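Local coordinates for folylpolyglutamate synthase (FolC) (Helicobacter pylori, PDB 6K8C), which probably adds glutamate to dihydropteroate and then further glutamates to tetrahydrofolates, using ATP, in folate biosynthesis, at residues E89-N94 with E123-L128; F64-L69 with V76-S81; L141-G144 with F149-T152. All coordinates share one frame; numbering follows the deposited sequence.

Contact 1 (E89-N94 with E123-L128)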
# COMPACT_ATOMS: atom_id res chain seq x y z
N GLU A 89 11.19 2.91 -0.77
CA GLU A 89 9.87 3.33 -0.27
C GLU A 89 9.22 2.26 0.59
O GLU A 89 8.38 2.57 1.45
CB GLU A 89 8.93 3.63 -1.44
CG GLU A 89 9.27 4.84 -2.26
CD GLU A 89 8.50 4.86 -3.57
OE1 GLU A 89 7.38 4.28 -3.63
OE2 GLU A 89 9.02 5.45 -4.53
N ARG A 90 9.58 1.00 0.37
CA ARG A 90 8.97 -0.12 1.07
C ARG A 90 9.29 -0.13 2.56
O ARG A 90 8.66 -0.91 3.29
CB ARG A 90 9.42 -1.44 0.43
CG ARG A 90 8.87 -1.63 -1.00
CD ARG A 90 9.66 -2.69 -1.76
NE ARG A 90 9.22 -2.79 -3.14
CZ ARG A 90 8.45 -3.76 -3.62
NH1 ARG A 90 8.04 -4.73 -2.82
NH2 ARG A 90 8.11 -3.77 -4.90
N PHE A 91 10.22 0.70 3.03
CA PHE A 91 10.67 0.67 4.42
C PHE A 91 10.59 2.08 4.99
O PHE A 91 11.47 2.91 4.76
CB PHE A 91 12.08 0.11 4.52
CG PHE A 91 12.32 -1.10 3.65
CD1 PHE A 91 12.03 -2.37 4.12
CD2 PHE A 91 12.85 -0.96 2.37
CE1 PHE A 91 12.26 -3.50 3.33
CE2 PHE A 91 13.07 -2.08 1.57
CZ PHE A 91 12.78 -3.35 2.06
N PHE A 92 9.51 2.35 5.74
CA PHE A 92 9.32 3.62 6.44
C PHE A 92 9.78 3.40 7.87
O PHE A 92 9.12 2.70 8.64
CB PHE A 92 7.85 4.04 6.38
CG PHE A 92 7.60 5.45 6.86
CD1 PHE A 92 7.82 6.53 6.03
CD2 PHE A 92 7.10 5.68 8.14
CE1 PHE A 92 7.57 7.82 6.46
CE2 PHE A 92 6.84 6.97 8.58
CZ PHE A 92 7.08 8.04 7.74
N LEU A 93 10.94 3.96 8.22
CA LEU A 93 11.63 3.62 9.46
C LEU A 93 11.78 4.87 10.32
O LEU A 93 12.43 5.84 9.91
CB LEU A 93 13.00 3.01 9.16
CG LEU A 93 13.95 2.83 10.35
CD1 LEU A 93 13.38 1.85 11.36
CD2 LEU A 93 15.33 2.38 9.87
N ASN A 94 11.19 4.83 11.52
CA ASN A 94 11.32 5.90 12.51
C ASN A 94 11.01 7.26 11.90
O ASN A 94 11.75 8.23 12.06
CB ASN A 94 12.71 5.88 13.15
CG ASN A 94 13.01 4.57 13.85
OD1 ASN A 94 12.11 3.90 14.34
ND2 ASN A 94 14.29 4.20 13.90
N GLU A 123 10.27 -12.17 -0.68
CA GLU A 123 10.80 -12.80 0.52
C GLU A 123 12.06 -12.09 1.02
O GLU A 123 12.25 -11.93 2.23
CB GLU A 123 11.07 -14.29 0.27
CG GLU A 123 9.77 -15.10 0.14
CD GLU A 123 9.99 -16.49 -0.43
OE1 GLU A 123 11.13 -16.82 -0.82
OE2 GLU A 123 9.01 -17.25 -0.49
N TYR A 124 12.92 -11.64 0.09
CA TYR A 124 14.11 -10.91 0.50
C TYR A 124 13.76 -9.54 1.07
O TYR A 124 14.37 -9.09 2.05
CB TYR A 124 15.07 -10.75 -0.68
CG TYR A 124 16.46 -10.35 -0.25
CD1 TYR A 124 17.21 -11.17 0.59
CD2 TYR A 124 17.02 -9.15 -0.66
CE1 TYR A 124 18.48 -10.81 0.99
CE2 TYR A 124 18.28 -8.78 -0.26
CZ TYR A 124 19.01 -9.61 0.57
OH TYR A 124 20.27 -9.24 0.96
N ALA A 125 12.78 -8.85 0.46
CA ALA A 125 12.30 -7.59 1.02
C ALA A 125 11.81 -7.78 2.45
O ALA A 125 12.05 -6.93 3.32
CB ALA A 125 11.19 -7.01 0.14
N THR A 126 11.12 -8.90 2.71
CA THR A 126 10.63 -9.19 4.06
C THR A 126 11.79 -9.32 5.05
O THR A 126 11.74 -8.76 6.15
CB THR A 126 9.78 -10.46 4.04
OG1 THR A 126 8.66 -10.28 3.16
CG2 THR A 126 9.26 -10.79 5.44
N LEU A 127 12.84 -10.06 4.68
CA LEU A 127 13.99 -10.18 5.57
C LEU A 127 14.67 -8.84 5.79
O LEU A 127 15.12 -8.54 6.90
CB LEU A 127 15.00 -11.20 5.02
CG LEU A 127 14.58 -12.67 4.95
CD1 LEU A 127 15.77 -13.52 4.53
CD2 LEU A 127 14.00 -13.15 6.28
N LEU A 128 14.76 -8.02 4.73
CA LEU A 128 15.32 -6.69 4.89
C LEU A 128 14.52 -5.87 5.89
O LEU A 128 15.09 -5.14 6.71
CB LEU A 128 15.39 -5.98 3.54
CG LEU A 128 16.47 -6.43 2.55
CD1 LEU A 128 16.24 -5.79 1.19
CD2 LEU A 128 17.86 -6.10 3.08

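Contact 2 (F64-L69 with V76-S81)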
# COMPACT_ATOMS: atom_id res chain seq x y z
N PHE A 64 -1.12 5.38 9.06
CA PHE A 64 -1.79 6.10 10.14
C PHE A 64 -1.43 5.50 11.49
O PHE A 64 -1.08 6.22 12.43
CB PHE A 64 -3.31 6.05 9.94
CG PHE A 64 -3.88 7.20 9.18
CD1 PHE A 64 -3.46 8.50 9.43
CD2 PHE A 64 -4.87 7.00 8.23
CE1 PHE A 64 -4.01 9.57 8.72
CE2 PHE A 64 -5.43 8.06 7.52
CZ PHE A 64 -4.99 9.34 7.77
N LEU A 65 -1.50 4.17 11.60
CA LEU A 65 -1.09 3.50 12.83
C LEU A 65 0.37 3.79 13.15
O LEU A 65 0.71 4.09 14.30
CB LEU A 65 -1.33 1.99 12.71
CG LEU A 65 -0.86 1.11 13.87
CD1 LEU A 65 -1.54 1.49 15.17
CD2 LEU A 65 -1.13 -0.36 13.55
N THR A 66 1.24 3.70 12.14
CA THR A 66 2.66 4.00 12.32
C THR A 66 2.87 5.41 12.87
O THR A 66 3.69 5.62 13.78
CB THR A 66 3.40 3.84 10.99
OG1 THR A 66 3.31 2.47 10.55
CG2 THR A 66 4.88 4.22 11.12
N LEU A 67 2.14 6.39 12.32
CA LEU A 67 2.30 7.77 12.78
C LEU A 67 1.82 7.94 14.21
O LEU A 67 2.46 8.65 15.00
CB LEU A 67 1.55 8.73 11.85
CG LEU A 67 2.09 8.81 10.42
CD1 LEU A 67 1.24 9.73 9.55
CD2 LEU A 67 3.57 9.23 10.41
N LEU A 68 0.70 7.31 14.57
CA LEU A 68 0.21 7.40 15.94
C LEU A 68 1.21 6.80 16.93
O LEU A 68 1.48 7.38 17.98
CB LEU A 68 -1.15 6.70 16.06
CG LEU A 68 -2.33 7.35 15.34
CD1 LEU A 68 -3.46 6.35 15.16
CD2 LEU A 68 -2.81 8.59 16.08
N LEU A 69 1.76 5.64 16.60
CA LEU A 69 2.74 5.01 17.48
C LEU A 69 3.99 5.86 17.60
O LEU A 69 4.52 6.05 18.71
CB LEU A 69 3.08 3.61 16.97
CG LEU A 69 1.92 2.61 17.02
CD1 LEU A 69 2.22 1.35 16.21
CD2 LEU A 69 1.60 2.26 18.46
N VAL A 76 9.19 2.55 15.09
CA VAL A 76 8.30 1.76 14.26
C VAL A 76 8.86 1.67 12.85
O VAL A 76 9.33 2.66 12.28
CB VAL A 76 6.88 2.38 14.21
CG1 VAL A 76 5.91 1.44 13.47
CG2 VAL A 76 6.37 2.68 15.61
N LEU A 77 8.79 0.48 12.26
CA LEU A 77 9.04 0.29 10.84
C LEU A 77 7.75 -0.13 10.15
O LEU A 77 7.10 -1.08 10.59
CB LEU A 77 10.13 -0.76 10.59
CG LEU A 77 10.56 -0.79 9.12
CD1 LEU A 77 12.05 -1.02 9.03
CD2 LEU A 77 9.81 -1.85 8.31
N HIS A 78 7.41 0.56 9.07
CA HIS A 78 6.25 0.24 8.26
C HIS A 78 6.72 -0.33 6.94
O HIS A 78 7.37 0.36 6.15
CB HIS A 78 5.38 1.48 8.03
CG HIS A 78 4.10 1.19 7.32
ND1 HIS A 78 3.39 2.16 6.63
CD2 HIS A 78 3.39 0.04 7.18
CE1 HIS A 78 2.30 1.62 6.12
NE2 HIS A 78 2.28 0.34 6.44
N PHE A 79 6.40 -1.60 6.70
CA PHE A 79 6.82 -2.34 5.52
C PHE A 79 5.64 -2.43 4.56
O PHE A 79 4.61 -3.00 4.91
CB PHE A 79 7.29 -3.73 5.93
CG PHE A 79 7.62 -4.64 4.79
CD1 PHE A 79 8.63 -4.33 3.90
CD2 PHE A 79 6.94 -5.84 4.63
CE1 PHE A 79 8.95 -5.18 2.86
CE2 PHE A 79 7.25 -6.70 3.59
CZ PHE A 79 8.25 -6.37 2.71
N THR A 80 5.79 -1.87 3.35
CA THR A 80 4.71 -1.83 2.38
C THR A 80 5.19 -2.38 1.04
O THR A 80 6.38 -2.61 0.83
CB THR A 80 4.18 -0.41 2.17
OG1 THR A 80 5.23 0.42 1.67
CG2 THR A 80 3.67 0.16 3.49
N SER A 81 4.25 -2.60 0.12
CA SER A 81 4.59 -3.04 -1.22
C SER A 81 3.45 -2.69 -2.15
O SER A 81 2.30 -2.59 -1.70
CB SER A 81 4.87 -4.55 -1.25
OG SER A 81 3.67 -5.29 -1.06

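Contact 3 (L141-G144 with F149-T152)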
# COMPACT_ATOMS: atom_id res chain seq x y z
N LEU A 141 3.52 -4.60 9.34
CA LEU A 141 3.93 -5.50 8.27
C LEU A 141 2.76 -5.72 7.32
O LEU A 141 1.79 -6.40 7.67
CB LEU A 141 4.41 -6.83 8.87
CG LEU A 141 5.35 -7.76 8.12
CD1 LEU A 141 6.73 -7.14 7.99
CD2 LEU A 141 5.42 -9.08 8.85
N GLU A 142 2.85 -5.14 6.13
CA GLU A 142 1.80 -5.30 5.13
C GLU A 142 1.99 -6.61 4.38
O GLU A 142 3.09 -6.92 3.91
CB GLU A 142 1.84 -4.13 4.15
CG GLU A 142 0.71 -4.10 3.15
CD GLU A 142 0.86 -2.94 2.18
OE1 GLU A 142 1.17 -3.19 1.00
OE2 GLU A 142 0.69 -1.78 2.61
N ALA A 143 0.91 -7.39 4.28
CA ALA A 143 0.98 -8.64 3.54
C ALA A 143 1.14 -8.37 2.05
O ALA A 143 0.66 -7.37 1.52
CB ALA A 143 -0.27 -9.48 3.79
N GLY A 144 1.84 -9.27 1.38
CA GLY A 144 1.95 -9.26 -0.07
C GLY A 144 0.82 -10.02 -0.72
O GLY A 144 -0.29 -10.12 -0.18
N PHE A 149 -0.20 -18.23 2.31
CA PHE A 149 1.21 -18.61 2.31
C PHE A 149 2.12 -17.41 2.07
O PHE A 149 3.28 -17.59 1.67
CB PHE A 149 1.46 -19.68 1.25
CG PHE A 149 0.56 -20.88 1.37
CD1 PHE A 149 0.62 -21.70 2.49
CD2 PHE A 149 -0.34 -21.19 0.37
CE1 PHE A 149 -0.21 -22.80 2.61
CE2 PHE A 149 -1.17 -22.29 0.48
CZ PHE A 149 -1.11 -23.09 1.60
N ASP A 150 1.62 -16.20 2.30
CA ASP A 150 2.45 -15.01 2.14
C ASP A 150 3.65 -15.08 3.08
O ASP A 150 3.58 -15.66 4.17
CB ASP A 150 1.63 -13.75 2.41
CG ASP A 150 2.32 -12.49 1.92
OD1 ASP A 150 2.36 -12.28 0.69
OD2 ASP A 150 2.83 -11.72 2.77
N SER A 151 4.76 -14.48 2.65
CA SER A 151 5.97 -14.52 3.45
C SER A 151 5.78 -13.84 4.80
O SER A 151 6.35 -14.29 5.81
CB SER A 151 7.13 -13.89 2.69
OG SER A 151 7.00 -12.48 2.61
N THR A 152 4.98 -12.77 4.86
CA THR A 152 4.78 -12.08 6.13
C THR A 152 4.03 -12.93 7.14
O THR A 152 4.05 -12.63 8.33
CB THR A 152 4.03 -10.76 5.92
OG1 THR A 152 2.77 -11.01 5.28
CG2 THR A 152 4.85 -9.81 5.06

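Contact 1 (E89-N94 with E123-L128)
Phe91 reaches from its strand to the side of helix 121-132, where it meets Ala125 and Leu128. The pairing is made by one aromatic ring and one helix turn. CB of Phe91 starts the chain in the direction of the helix but does not touch it. CG stands anti to the backbone carbonyl carbon and beside the backbone N (chi1 -43°), and this carries the ring to the helix. CD1 and CD2 form the near half of the ring and still fall short of the helix. Contact begins at the far half. Phe91 CE1 lies 3.4 Å from Ala125 O, which sits at the ring edge and in the ring plane. The rim C-H groups of a phenyl ring carry a slight positive charge, so this placing is probably mildly favourable. Phe91 CZ, at the tip, is 3.9 Å from the same Ala125 O.

The setting is the mixed sheet of the Mur ligase middle domain, a member of the P-loop NTPase clan. Strand 91-93 runs antiparallel to strand 76-79, and helix 121-132 lies against one side of that sheet. The touching residues are all buried, and no hydrogen bond joins the two segments. Leu103 of helix 100-110 also touches Phe91, so two helices contribute to its surroundings.

Leu128 CB lies 4.0 Å from both Phe91 CE1 and Phe91 CZ, and the leucine side chain runs askew to the phenyl group. Ala125 CB is a looser neighbour, 4.4 Å from Phe91 CZ. Within its own segment, Arg90 CB lies over one face of the ring, offset toward the rim. Arg90 NE is hydrogen-bonded to His83 ND1.

Contact 2 (F64-L69 with V76-S81)
This is a buried helix-on-sheet contact, formed within a beta-alpha-beta crossover of the P-loop fold. Strand 48-53 leads through the glycine-rich P-loop into helix 58-70, and a short turn then brings the chain back as strand 76-79. Strand 138-142 lies between the two parallel strands in the sheet. The helix segment and the strand run almost exactly antiparallel, at 172°, with their axes 8.8 Å apart.

Thr66 and Leu69, one turn apart on the helix, face Val76 and His78, two residues apart on the strand. Val76 divides its branches between the two helix residues. Val76 CG1 lies 3.8 Å from Thr66 CG2, and Val76 CG2 lies 3.7 Å from Leu69 CB. Thr66 also uses both branches. Its methyl stands anti to the backbone N and meets the valine. Its hydroxyl lies beside the backbone N (chi1 -62°) and comes to rest against the base of the histidine, with Thr66 OG1 3.4 Å from His78 CB. That approach is askew to the imidazole ring. Thr80 CG2 lies over one face of the same ring, toward its rim.

The polar ends are satisfied just outside the two segments, in the preceding turn of the helix. Thr66 OG1 is hydrogen-bonded to the carbonyl oxygen of Gly62, and His78 ND1 to NE of Arg63. Since NE of an arginine is a donor, ND1 probably carries no proton. Between the segments themselves the contact is van der Waals and mostly apolar. The helix-to-strand hydrogen bond comes instead from Arg63, one turn earlier than Thr66.

Contact 3 (L141-G144 with F149-T152)
An Asx turn at Asp150 organises this contact, which closes the glycine-rich loop after strand 138-142. The sequence here, from Leu141-Glu142-Ala143-Gly144 to Asp150-Ser151-Thr152, belongs to a signature motif of the folylpolyglutamate synthase family. The loop leaves the sheet at Ala143, and Asp150 reaches back to catch it.

One carboxylate oxygen, Asp150 OD2, does most of the work and accepts three hydrogen bonds. The bond across the contact comes from Gly144 N, 3.0 Å from Asp150 OD2 and nearly straight at 164°. It arrives well out of the carboxylate plane. Thr152 N, 3.2 Å from Asp150 OD2, closes the Asx turn and is likewise tilted from the plane. Thr152 OG1 donates at 2.6 Å to Asp150 OD2 and uses the anti lone pair, on the side away from the other oxygen. Together the three donors grip OD2 and fix the rotation of the carboxylate. Asp150 OD1 is hydrogen-bonded to Gly146 N, so both oxygens help to fix the loop.

Thr152 places OG1 between its backbone N and carbonyl carbon (chi1 58°), which turns the hydroxyl to the aspartate. Thr152 OG1 is also hydrogen-bonded to His51 NE2 on strand 48-53. On the contact side, Thr152 OG1 packs 3.4 Å from Ala143 CA. Glu142 points the other way, and its OE1 is hydrogen-bonded to Ser81 N.

The apolar part is Leu141, on the strand, against Thr152. The two side chains run past each other in opposite senses, with Leu141 CD2 3.7 Å from Thr152 CB. The threonine methyl turns to the strand backbone: Thr152 CG2 rests 3.6 Å from Glu142 O.

Overall arrangement
All three contacts gather on one mixed sheet of the Mur ligase middle domain. Strand 76-79 of contact 2 lies between strand 91-93 of contact 1 and strand 138-142 of contact 3. Backbone bonds join them: Phe92 O to His78 N at 2.8 Å, and Phe79 O to Glu142 N at 3.0 Å. The centre of contact 1 is about 11 Å from that of contact 2 and about 12 Å from that of contact 3. Contacts 2 and 3 are about 15 Å apart, centre to centre. Contact 1 also meets contact 3 off the sheet, where Thr126 OG1 lies 2.8 Å from Ser151 OG. Helix 58-70 of contact 2 follows the P-loop, which in this family binds the ATP phosphates.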